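Local atomic coordinates of fucolectin-related protein (PDB entry 2WMF), a protein that hydrolyses host carbohydrates related to blood group antigens, as a family 98 glycoside hydrolase module that probably serves fucose utilization in Streptococcus pneumoniae. Residues W245-E249 and K250-N254; F352-L356 and Y357-E361; F498-S501 and K502-K505; A512-I515 and S516-S520. All coordinates share one frame; numbering follows the deposited sequence.

Contact 1 of 4, residues W245-E249 and K250-N254; sequences WKWWE and KHYTN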
loop_
_atom_site.group_PDB
_atom_site.type_symbol
_atom_site.label_atom_id
_atom_site.label_comp_id
_atom_site.label_asym_id
_atom_site.label_seq_id
_atom_site.Cartn_x
_atom_site.Cartn_y
_atom_site.Cartn_z
ATOM N N TRP A 245 6.120 7.724 -7.601
ATOM C CA TRP A 245 6.164 9.114 -8.092
ATOM C C TRP A 245 6.188 10.109 -6.921
ATOM O O TRP A 245 6.596 11.266 -7.098
ATOM C CB TRP A 245 4.981 9.440 -9.019
ATOM C CG TRP A 245 5.121 9.050 -10.458
ATOM C CD1 TRP A 245 4.558 7.979 -11.091
ATOM C CD2 TRP A 245 5.820 9.786 -11.469
ATOM N NE1 TRP A 245 4.882 7.987 -12.419
ATOM C CE2 TRP A 245 5.628 9.101 -12.696
ATOM C CE3 TRP A 245 6.567 10.956 -11.467
ATOM C CZ2 TRP A 245 6.210 9.527 -13.904
ATOM C CZ3 TRP A 245 7.128 11.401 -12.679
ATOM C CH2 TRP A 245 6.951 10.665 -13.872
ATOM N N LYS A 246 5.751 9.693 -5.724
ATOM C CA LYS A 246 5.899 10.596 -4.542
ATOM C C LYS A 246 7.362 11.081 -4.400
ATOM O O LYS A 246 7.613 12.232 -3.935
ATOM C CB LYS A 246 5.393 9.958 -3.251
ATOM C CG LYS A 246 6.300 8.890 -2.608
ATOM C CD LYS A 246 5.814 8.469 -1.230
ATOM C CE LYS A 246 4.429 7.863 -1.233
ATOM N NZ LYS A 246 4.275 6.631 -2.062
ATOM N N TRP A 247 8.300 10.201 -4.740
ATOM C CA TRP A 247 9.719 10.498 -4.567
ATOM C C TRP A 247 10.095 11.714 -5.460
ATOM O O TRP A 247 10.804 12.650 -5.030
ATOM C CB TRP A 247 10.586 9.257 -4.851
ATOM C CG TRP A 247 11.920 9.228 -4.171
ATOM C CD1 TRP A 247 13.112 9.468 -4.745
ATOM C CD2 TRP A 247 12.193 8.885 -2.806
ATOM N NE1 TRP A 247 14.148 9.305 -3.835
ATOM C CE2 TRP A 247 13.595 8.983 -2.617
ATOM C CE3 TRP A 247 11.393 8.487 -1.722
ATOM C CZ2 TRP A 247 14.205 8.662 -1.396
ATOM C CZ3 TRP A 247 12.008 8.199 -0.514
ATOM C CH2 TRP A 247 13.381 8.300 -0.354
ATOM N N TRP A 248 9.574 11.706 -6.681
ATOM C CA TRP A 248 9.709 12.830 -7.660
ATOM C C TRP A 248 8.980 14.073 -7.161
ATOM O O TRP A 248 9.517 15.181 -7.218
ATOM C CB TRP A 248 9.143 12.388 -9.004
ATOM C CG TRP A 248 9.247 13.417 -10.093
ATOM C CD1 TRP A 248 10.311 13.633 -10.934
ATOM C CD2 TRP A 248 8.241 14.348 -10.456
ATOM N NE1 TRP A 248 10.011 14.666 -11.800
ATOM C CE2 TRP A 248 8.742 15.108 -11.530
ATOM C CE3 TRP A 248 6.946 14.610 -9.990
ATOM C CZ2 TRP A 248 8.014 16.114 -12.134
ATOM C CZ3 TRP A 248 6.212 15.617 -10.612
ATOM C CH2 TRP A 248 6.763 16.368 -11.668
ATOM N N GLU A 249 7.772 13.906 -6.625
ATOM C CA GLU A 249 6.993 15.056 -6.114
ATOM C C GLU A 249 7.759 15.799 -4.993
ATOM O O GLU A 249 7.673 17.029 -4.884
ATOM C CB GLU A 249 5.621 14.598 -5.621
ATOM C CG GLU A 249 4.679 14.066 -6.732
ATOM C CD GLU A 249 4.063 15.154 -7.613
ATOM O OE1 GLU A 249 4.242 16.370 -7.312
ATOM O OE2 GLU A 249 3.373 14.745 -8.616
ATOM N N LYS A 250 8.474 15.032 -4.166
ATOM C CA LYS A 250 9.298 15.552 -3.043
ATOM C C LYS A 250 10.613 16.177 -3.477
ATOM O O LYS A 250 11.339 16.763 -2.635
ATOM C CB LYS A 250 9.587 14.418 -2.056
ATOM C CG LYS A 250 8.350 13.955 -1.317
ATOM C CD LYS A 250 7.756 14.971 -0.339
ATOM C CE LYS A 250 8.581 15.262 0.900
ATOM N NZ LYS A 250 7.914 16.301 1.782
ATOM N N HIS A 251 10.931 16.025 -4.764
ATOM C CA HIS A 251 12.214 16.446 -5.369
ATOM C C HIS A 251 13.402 15.607 -4.844
ATOM O O HIS A 251 14.576 16.051 -4.853
ATOM C CB HIS A 251 12.510 17.947 -5.139
ATOM C CG HIS A 251 11.426 18.891 -5.575
ATOM N ND1 HIS A 251 11.500 20.241 -5.330
ATOM C CD2 HIS A 251 10.235 18.691 -6.189
ATOM C CE1 HIS A 251 10.415 20.841 -5.794
ATOM N NE2 HIS A 251 9.639 19.930 -6.347
ATOM N N TYR A 252 13.134 14.378 -4.399
ATOM C CA TYR A 252 14.165 13.494 -3.956
ATOM C C TYR A 252 14.819 12.785 -5.133
ATOM O O TYR A 252 14.212 12.623 -6.178
ATOM C CB TYR A 252 13.589 12.480 -2.961
ATOM C CG TYR A 252 13.070 13.015 -1.656
ATOM C CD1 TYR A 252 13.407 14.279 -1.195
ATOM C CD2 TYR A 252 12.306 12.211 -0.819
ATOM C CE1 TYR A 252 12.954 14.731 0.027
ATOM C CE2 TYR A 252 11.859 12.651 0.402
ATOM C CZ TYR A 252 12.195 13.922 0.812
ATOM O OH TYR A 252 11.773 14.381 2.018
ATOM N N THR A 253 16.052 12.333 -4.926
ATOM C CA THR A 253 16.878 11.700 -5.963
ATOM C C THR A 253 17.508 10.401 -5.430
ATOM O O THR A 253 16.793 9.555 -4.892
ATOM C CB THR A 253 17.864 12.720 -6.562
ATOM O OG1 THR A 253 18.647 13.300 -5.514
ATOM C CG2 THR A 253 17.081 13.781 -7.313
ATOM N N ASN A 254 18.828 10.248 -5.482
ATOM C CA ASN A 254 19.466 9.081 -4.864
ATOM C C ASN A 254 19.178 9.042 -3.368
ATOM O O ASN A 254 18.986 10.092 -2.729
ATOM C CB ASN A 254 20.970 9.123 -5.126
ATOM C CG ASN A 254 21.650 7.786 -4.924
ATOM O OD1 ASN A 254 20.999 6.774 -4.653
ATOM N ND2 ASN A 254 22.974 7.784 -5.037
#
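Trp-247 and Tyr-252 meet ring to ring where helix 245-249 ends. The pair is T-shaped: the CD2 edge of the tyrosine points at the face of the indole, with ring planes at 72° and centroids 5.0 Å apart for the six-membered ring. Beside this stack runs a CH-pi contact, Tyr-252 CB sitting over the five-membered ring of Trp-247, 3.4 Å from its centroid. The indole reaches the tyrosine because its CG is turned anti to the backbone N (chi1 -155°), which carries the ring forward along the chain. One face of the Tyr-252 ring is covered by Lys-250 CB, over its centre.

A single hydrogen bond holds the same indole at its edge. Trp-247 NE1 donates to Thr-253 O at 2.9 Å, nearly straight and on a lone pair of that carbonyl, so the rotation of the ring is set by a bond lying in its own plane.

Backbone bonds close the helix. Lys-250 N reaches Lys-246 O at 2.9 Å as an ordinary helical bond. Thr-253 OG1 is held by Glu-257, and Asn-439 touches the side chains of both aromatic residues. The helix end illustrates main-chain and side-chain closure working together: with His-251 at positive phi, Tyr-252 N binds Trp-247 O at 3.0 Å and His-251 N donates to Trp-248 O from well above the carbonyl plane, the two bonds of a Schellman motif.

Contact 2 of 4, residues F352-L356 and Y357-E361; sequences FYQGL and YSNDE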
loop_
_atom_site.group_PDB
_atom_site.type_symbol
_atom_site.label_atom_id
_atom_site.label_comp_id
_atom_site.label_asym_id
_atom_site.label_seq_id
_atom_site.Cartn_x
_atom_site.Cartn_y
_atom_site.Cartn_z
ATOM N N PHE A 352 -3.931 17.665 13.124
ATOM C CA PHE A 352 -4.488 16.656 13.999
ATOM C C PHE A 352 -3.470 15.572 14.365
ATOM O O PHE A 352 -3.461 15.113 15.496
ATOM C CB PHE A 352 -5.744 16.015 13.388
ATOM C CG PHE A 352 -6.422 15.026 14.309
ATOM C CD1 PHE A 352 -7.230 15.459 15.384
ATOM C CD2 PHE A 352 -6.243 13.675 14.128
ATOM C CE1 PHE A 352 -7.840 14.531 16.218
ATOM C CE2 PHE A 352 -6.833 12.759 14.958
ATOM C CZ PHE A 352 -7.649 13.169 16.001
ATOM N N TYR A 353 -2.691 15.095 13.386
ATOM C CA TYR A 353 -1.868 13.921 13.634
ATOM C C TYR A 353 -0.515 14.251 14.297
ATOM O O TYR A 353 0.203 13.351 14.779
ATOM C CB TYR A 353 -1.669 13.143 12.330
ATOM C CG TYR A 353 -2.997 12.636 11.791
ATOM C CD1 TYR A 353 -3.539 11.443 12.258
ATOM C CD2 TYR A 353 -3.729 13.357 10.859
ATOM C CE1 TYR A 353 -4.755 10.972 11.787
ATOM C CE2 TYR A 353 -4.967 12.902 10.398
ATOM C CZ TYR A 353 -5.479 11.726 10.881
ATOM O OH TYR A 353 -6.676 11.274 10.390
ATOM N N GLN A 354 -0.199 15.536 14.379
ATOM C CA GLN A 354 1.027 15.989 15.098
ATOM C C GLN A 354 0.940 15.611 16.573
ATOM O O GLN A 354 -0.134 15.680 17.206
ATOM C CB GLN A 354 1.148 17.487 14.972
ATOM C CG GLN A 354 1.306 17.966 13.571
ATOM C CD GLN A 354 2.723 17.900 13.084
ATOM O OE1 GLN A 354 3.659 17.653 13.856
ATOM N NE2 GLN A 354 2.903 18.147 11.791
ATOM N N GLY A 355 2.047 15.168 17.143
ATOM C CA GLY A 355 2.018 14.672 18.510
ATOM C C GLY A 355 1.421 13.331 18.771
ATOM O O GLY A 355 1.585 12.786 19.857
ATOM N N LEU A 356 0.724 12.784 17.773
ATOM C CA LEU A 356 0.118 11.468 17.885
ATOM C C LEU A 356 0.923 10.482 17.113
ATOM O O LEU A 356 1.658 9.671 17.699
ATOM C CB LEU A 356 -1.370 11.451 17.412
ATOM C CG LEU A 356 -2.339 12.172 18.304
ATOM C CD1 LEU A 356 -3.697 12.327 17.574
ATOM C CD2 LEU A 356 -2.408 11.448 19.674
ATOM N N TYR A 357 0.856 10.550 15.783
ATOM C CA TYR A 357 1.522 9.532 15.025
ATOM C C TYR A 357 2.019 9.835 13.639
ATOM O O TYR A 357 2.589 8.955 12.989
ATOM C CB TYR A 357 0.698 8.291 15.027
ATOM C CG TYR A 357 -0.623 8.259 14.279
ATOM C CD1 TYR A 357 -0.676 8.093 12.908
ATOM C CD2 TYR A 357 -1.827 8.261 14.969
ATOM C CE1 TYR A 357 -1.919 8.005 12.233
ATOM C CE2 TYR A 357 -3.067 8.154 14.295
ATOM C CZ TYR A 357 -3.081 7.993 12.944
ATOM O OH TYR A 357 -4.286 7.836 12.305
ATOM N N SER A 358 1.839 11.070 13.182
ATOM C CA SER A 358 2.503 11.506 11.960
ATOM C C SER A 358 2.891 12.970 12.112
ATOM O O SER A 358 2.019 13.854 12.266
ATOM C CB SER A 358 1.620 11.362 10.702
ATOM O OG SER A 358 2.341 11.833 9.555
ATOM N N ASN A 359 4.201 13.214 12.014
ATOM C CA ASN A 359 4.748 14.571 12.002
ATOM C C ASN A 359 4.675 15.195 10.605
ATOM O O ASN A 359 4.916 16.405 10.439
ATOM C CB ASN A 359 6.221 14.570 12.470
ATOM C CG ASN A 359 6.425 14.084 13.920
ATOM O OD1 ASN A 359 7.465 13.466 14.234
ATOM N ND2 ASN A 359 5.481 14.396 14.803
ATOM N N ASP A 360 4.367 14.378 9.576
ATOM C CA ASP A 360 4.520 14.827 8.196
ATOM C C ASP A 360 3.564 14.070 7.275
ATOM O O ASP A 360 3.876 12.970 6.787
ATOM C CB ASP A 360 5.946 14.566 7.706
ATOM C CG ASP A 360 6.205 15.102 6.297
ATOM O OD1 ASP A 360 5.305 15.684 5.655
ATOM O OD2 ASP A 360 7.341 14.884 5.811
ATOM N N GLU A 361 2.404 14.667 7.047
ATOM C CA GLU A 361 1.368 14.048 6.202
ATOM C C GLU A 361 1.703 14.076 4.710
ATOM O O GLU A 361 0.956 13.517 3.903
ATOM C CB GLU A 361 0.003 14.623 6.462
ATOM C CG GLU A 361 -0.653 14.256 7.778
ATOM C CD GLU A 361 -2.142 14.455 7.681
ATOM O OE1 GLU A 361 -2.782 13.618 6.990
ATOM O OE2 GLU A 361 -2.626 15.444 8.271
HETATM O O HOH W 1 -1.827 16.341 10.920
#
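Tyr-357 carries its ring between the backbone N and the carbonyl carbon (chi1 69°), while Tyr-353 turns CG beside its backbone N (chi1 -62°); together these torsions lay the two side chains alongside each other, pointing the same way. The rings form an offset edge-to-face pair: Tyr-353 presents its CD1 and CE1 edge to the face of Tyr-357, with planes 64° apart and Tyr-353 CD1 3.5 Å from Tyr-357 CZ. Both hydroxyls are engaged beyond the turn, that of Tyr-353 with Ser-224 and that of Tyr-357 with Leu-374 N.

In the backbone of the same turn, Tyr-353 O gathers three donors. Tyr-357 N lies in the carbonyl plane at 3.0 Å, Ser-358 N stands above that plane at 3.2 Å, and Leu-356 N completes the set.

Glu-361 returns to the start of the loop through a water that accepts from Tyr-353 N and donates to Glu-361 OE2, each at 2.9 Å. The same carboxylate forms a salt bridge with Lys-184 and accepts from Gly-221 N, tying the loop to helix 219-231. A weak bond joins Gln-354 NE2 to Asn-359 O. Gly-355 supplies the positive phi of this compact reversal, and Ser-358 OG, accepting from Asp-360 N, makes the exit an ST turn.

Contact 3 of 4, residues F498-S501 and K502-K505; sequences FDAS and KSWK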
loop_
_atom_site.group_PDB
_atom_site.type_symbol
_atom_site.label_atom_id
_atom_site.label_comp_id
_atom_site.label_asym_id
_atom_site.label_seq_id
_atom_site.Cartn_x
_atom_site.Cartn_y
_atom_site.Cartn_z
ATOM N N PHE A 498 16.335 12.611 -18.761
ATOM C CA PHE A 498 15.266 11.748 -18.222
ATOM C C PHE A 498 14.154 12.584 -17.581
ATOM O O PHE A 498 13.414 12.092 -16.730
ATOM C CB PHE A 498 15.822 10.735 -17.207
ATOM C CG PHE A 498 16.849 9.834 -17.783
ATOM C CD1 PHE A 498 16.474 8.823 -18.660
ATOM C CD2 PHE A 498 18.213 10.072 -17.578
ATOM C CE1 PHE A 498 17.432 8.002 -19.245
ATOM C CE2 PHE A 498 19.183 9.220 -18.151
ATOM C CZ PHE A 498 18.791 8.219 -18.985
ATOM N N ASP A 499 13.994 13.838 -18.007
ATOM C CA ASP A 499 12.955 14.698 -17.428
ATOM C C ASP A 499 11.560 14.081 -17.592
ATOM O O ASP A 499 11.285 13.388 -18.591
ATOM C CB ASP A 499 12.986 16.057 -18.082
ATOM C CG ASP A 499 14.178 16.902 -17.638
ATOM O OD1 ASP A 499 14.214 18.063 -18.136
ATOM O OD2 ASP A 499 15.041 16.436 -16.829
ATOM N N ALA A 500 10.713 14.314 -16.591
ATOM C CA ALA A 500 9.331 13.810 -16.573
ATOM C C ALA A 500 8.506 14.354 -17.740
ATOM O O ALA A 500 7.503 13.746 -18.127
ATOM C CB ALA A 500 8.658 14.134 -15.224
ATOM N N SER A 501 8.975 15.433 -18.382
ATOM C CA SER A 501 8.329 15.880 -19.621
ATOM C C SER A 501 8.450 14.817 -20.746
ATOM O O SER A 501 7.737 14.906 -21.757
ATOM C CB SER A 501 8.878 17.215 -20.095
ATOM O OG SER A 501 10.203 17.054 -20.495
ATOM N N LYS A 502 9.336 13.826 -20.560
ATOM C CA LYS A 502 9.486 12.740 -21.519
ATOM C C LYS A 502 8.776 11.449 -21.084
ATOM O O LYS A 502 9.033 10.375 -21.661
ATOM C CB LYS A 502 10.965 12.450 -21.758
ATOM C CG LYS A 502 11.803 13.652 -22.175
ATOM C CD LYS A 502 11.273 14.311 -23.401
ATOM C CE LYS A 502 12.216 15.438 -23.871
ATOM N NZ LYS A 502 11.459 16.214 -24.915
ATOM N N SER A 503 7.908 11.550 -20.072
ATOM C CA SER A 503 6.982 10.451 -19.757
ATOM C C SER A 503 6.235 10.060 -21.045
ATOM O O SER A 503 5.835 10.938 -21.830
ATOM C CB SER A 503 5.925 10.857 -18.720
ATOM O OG SER A 503 6.464 11.146 -17.462
ATOM N N TRP A 504 6.082 8.763 -21.290
ATOM C CA TRP A 504 5.355 8.262 -22.452
ATOM C C TRP A 504 6.116 8.519 -23.784
ATOM O O TRP A 504 5.543 8.294 -24.856
ATOM C CB TRP A 504 3.890 8.746 -22.549
ATOM C CG TRP A 504 3.099 8.602 -21.290
ATOM C CD1 TRP A 504 2.561 9.610 -20.558
ATOM C CD2 TRP A 504 2.789 7.389 -20.588
ATOM N NE1 TRP A 504 1.930 9.115 -19.467
ATOM C CE2 TRP A 504 2.055 7.755 -19.444
ATOM C CE3 TRP A 504 3.034 6.037 -20.827
ATOM C CZ2 TRP A 504 1.567 6.803 -18.515
ATOM C CZ3 TRP A 504 2.534 5.097 -19.919
ATOM C CH2 TRP A 504 1.826 5.486 -18.778
ATOM N N LYS A 505 7.392 8.894 -23.699
ATOM C CA LYS A 505 8.254 9.131 -24.871
ATOM C C LYS A 505 9.515 8.253 -24.845
ATOM O O LYS A 505 9.750 7.511 -23.887
ATOM C CB LYS A 505 8.608 10.632 -24.958
ATOM C CG LYS A 505 7.394 11.542 -25.060
ATOM C CD LYS A 505 7.789 12.999 -25.217
ATOM C CE LYS A 505 6.616 13.921 -25.579
ATOM N NZ LYS A 505 5.443 13.905 -24.628
HETATM O O HOH W 2 5.253 13.530 -21.579
#
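Ala-500 O is gripped twice by one residue, by Ser-503 N at 3.0 Å and by Ser-503 OG at 2.9 Å. The two donors use different regions of the oxygen: OG lies in the carbonyl plane on a lone pair, whereas N stands 62° out of it. Ser-503 brings OG back over the preceding turn by setting it beside its own backbone N (chi1 -65°), so that one residue closes the turn with main chain and side chain at once.

One step earlier, Lys-502 N donates to Asp-499 O at 2.8 Å, also from above the carbonyl plane. Lys-502 CB lies 3.3 Å from Asp-499 O, with CG beside it, and the side chain then bends at chi2.

A water bridges the 3-10 segment and the following turn. It donates to Ser-501 O and, at 2.7 Å, to Ser-503 O, and accepts from Lys-505 NZ, which thereby reaches both carbonyls through a single molecule.

A 3-10 segment that includes Ala-500 and Ser-501 leads on to a type II beta turn, Lys-502 to Lys-505, and Lys-505 is the N-cap of helix 506-517. Ala-500 packs on Trp-245 and Trp-248 of helix 245-249, Phe-498 leans on helix 506-517, and Trp-504 meets Trp-54 and Trp-55.

Contact 4 of 4, residues A512-I515 and S516-S520; sequences ANWI and SKNYS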
loop_
_atom_site.group_PDB
_atom_site.type_symbol
_atom_site.label_atom_id
_atom_site.label_comp_id
_atom_site.label_asym_id
_atom_site.label_seq_id
_atom_site.Cartn_x
_atom_site.Cartn_y
_atom_site.Cartn_z
ATOM N N ALA A 512 13.719 2.512 -19.107
ATOM C CA ALA A 512 13.110 1.156 -18.894
ATOM C C ALA A 512 14.070 0.053 -19.433
ATOM O O ALA A 512 14.227 -1.029 -18.842
ATOM C CB ALA A 512 11.736 1.062 -19.557
ATOM N N ASN A 513 14.695 0.329 -20.571
ATOM C CA ASN A 513 15.621 -0.606 -21.178
ATOM C C ASN A 513 16.854 -0.790 -20.274
ATOM O O ASN A 513 17.302 -1.916 -20.000
ATOM C CB ASN A 513 16.012 -0.114 -22.592
ATOM C CG ASN A 513 14.883 -0.219 -23.612
ATOM O OD1 ASN A 513 13.923 -0.991 -23.447
ATOM N ND2 ASN A 513 14.990 0.580 -24.684
ATOM N N TRP A 514 17.394 0.333 -19.774
ATOM C CA TRP A 514 18.522 0.293 -18.861
ATOM C C TRP A 514 18.151 -0.540 -17.622
ATOM O O TRP A 514 18.949 -1.356 -17.118
ATOM C CB TRP A 514 18.935 1.730 -18.473
ATOM C CG TRP A 514 20.161 1.755 -17.632
ATOM C CD1 TRP A 514 21.456 1.819 -18.092
ATOM C CD2 TRP A 514 20.239 1.661 -16.212
ATOM N NE1 TRP A 514 22.333 1.780 -17.052
ATOM C CE2 TRP A 514 21.631 1.688 -15.875
ATOM C CE3 TRP A 514 19.288 1.572 -15.175
ATOM C CZ2 TRP A 514 22.078 1.606 -14.576
ATOM C CZ3 TRP A 514 19.751 1.472 -13.874
ATOM C CH2 TRP A 514 21.135 1.493 -13.582
ATOM N N ILE A 515 16.958 -0.299 -17.094
ATOM C CA ILE A 515 16.484 -1.046 -15.918
ATOM C C ILE A 515 16.526 -2.539 -16.194
ATOM O O ILE A 515 16.980 -3.321 -15.355
ATOM C CB ILE A 515 15.043 -0.558 -15.486
ATOM C CG1 ILE A 515 15.168 0.784 -14.732
ATOM C CG2 ILE A 515 14.327 -1.617 -14.610
ATOM C CD1 ILE A 515 13.775 1.514 -14.471
ATOM N N SER A 516 16.031 -2.950 -17.342
ATOM C CA SER A 516 15.942 -4.391 -17.641
ATOM C C SER A 516 17.293 -5.090 -17.778
ATOM O O SER A 516 17.365 -6.317 -17.662
ATOM C CB SER A 516 15.106 -4.657 -18.905
ATOM O OG SER A 516 15.801 -4.283 -20.096
ATOM N N LYS A 517 18.353 -4.309 -18.032
ATOM C CA LYS A 517 19.686 -4.858 -18.216
ATOM C C LYS A 517 20.677 -4.559 -17.107
ATOM O O LYS A 517 21.791 -5.146 -17.069
ATOM C CB LYS A 517 20.243 -4.350 -19.531
ATOM C CG LYS A 517 19.410 -4.695 -20.753
ATOM C CD LYS A 517 19.590 -6.163 -21.120
ATOM C CE LYS A 517 18.838 -6.536 -22.398
ATOM N NZ LYS A 517 17.381 -6.098 -22.373
ATOM N N ASN A 518 20.323 -3.652 -16.197
ATOM C CA ASN A 518 21.245 -3.252 -15.123
ATOM C C ASN A 518 20.540 -3.556 -13.805
ATOM O O ASN A 518 20.745 -4.631 -13.230
ATOM C CB ASN A 518 21.625 -1.786 -15.246
ATOM C CG ASN A 518 22.483 -1.512 -16.467
ATOM O OD1 ASN A 518 23.707 -1.396 -16.327
ATOM N ND2 ASN A 518 21.867 -1.424 -17.640
ATOM N N TYR A 519 19.720 -2.627 -13.341
ATOM C CA TYR A 519 19.003 -2.811 -12.074
ATOM C C TYR A 519 18.386 -4.198 -11.896
ATOM O O TYR A 519 18.604 -4.853 -10.860
ATOM C CB TYR A 519 17.965 -1.688 -11.935
ATOM C CG TYR A 519 16.967 -1.867 -10.802
ATOM C CD1 TYR A 519 17.407 -2.074 -9.510
ATOM C CD2 TYR A 519 15.617 -1.668 -11.004
ATOM C CE1 TYR A 519 16.510 -2.206 -8.432
ATOM C CE2 TYR A 519 14.718 -1.800 -9.942
ATOM C CZ TYR A 519 15.156 -2.079 -8.657
ATOM O OH TYR A 519 14.265 -2.206 -7.593
ATOM N N SER A 520 17.669 -4.701 -12.914
ATOM C CA SER A 520 16.923 -5.939 -12.717
ATOM C C SER A 520 17.755 -7.223 -12.817
ATOM O O SER A 520 17.297 -8.289 -12.409
ATOM C CB SER A 520 15.757 -6.033 -13.700
ATOM O OG SER A 520 14.841 -5.002 -13.432
HETATM O O HOH W 3 17.090 -3.414 -22.864
#
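Asn-518 lies flat over one face of the Trp-514 indole, its amide plane only 6° from the ring plane. Asn-518 CB sits over the six-membered ring, 3.5 Å from the centroid, as a CH-pi contact, while CG and ND2 extend across the pyrrole side near CE2, NE1 and CD1. With chi1 at -175°, the Trp-514 indole swings to the carbonyl side of its own residue and faces Asn-518.

The stacked amide is also pinned by a bond in its own plane: Asn-518 ND2 donates to Trp-514 O at 3.0 Å, on a lone pair of that carbonyl. Lys-517 N approaches Trp-514 O from above the carbonyl plane at 3.1 Å, and Asn-518 N adds a weak bond. The example shows how a carbonyl of the last helical turn can be served by main-chain and side-chain donors together.

Further round the helix, Ser-516 OG donates to Asn-513 O at 2.8 Å and is also bound by Asn-302. Ile-515 CG2 meets the edge of the Tyr-519 ring at CD2, 3.8 Å away; the tyrosine hydroxyl goes to Glu-272, and its side chain packs on Pro-307 and Ala-308 of helix 307-322. An i+5 to i bond, Ser-520 N to Ile-515 O at 2.9 Å, together with the side-chain bonds to carbonyls of the last turn, closes the C-terminal end of helix 506-517.

How the contacts relate
Along the chain the four contacts follow one another in numerical order. Contact 1, just after strand 237-243 of the eight-stranded parallel barrel, belongs to the glycosyl hydrolase family 98 region; the other three belong to the family 98 C-terminal domain. Contacts 1 and 3, with centres about 15 Å apart, touch directly: Trp-245 CH2 lies 3.7 Å from Ser-503 OG, so a helix following a barrel strand packs on a turn from the later part of the chain. Contact 3 ends at the N-cap of helix 506-517, and contact 4 covers its last turns and exit. Contact 2 is remote from contacts 3 and 4 (centres about 34 and 38 Å away), but its nearest atoms come within about 4 Å of contact 1, and it rests on helix 219-231.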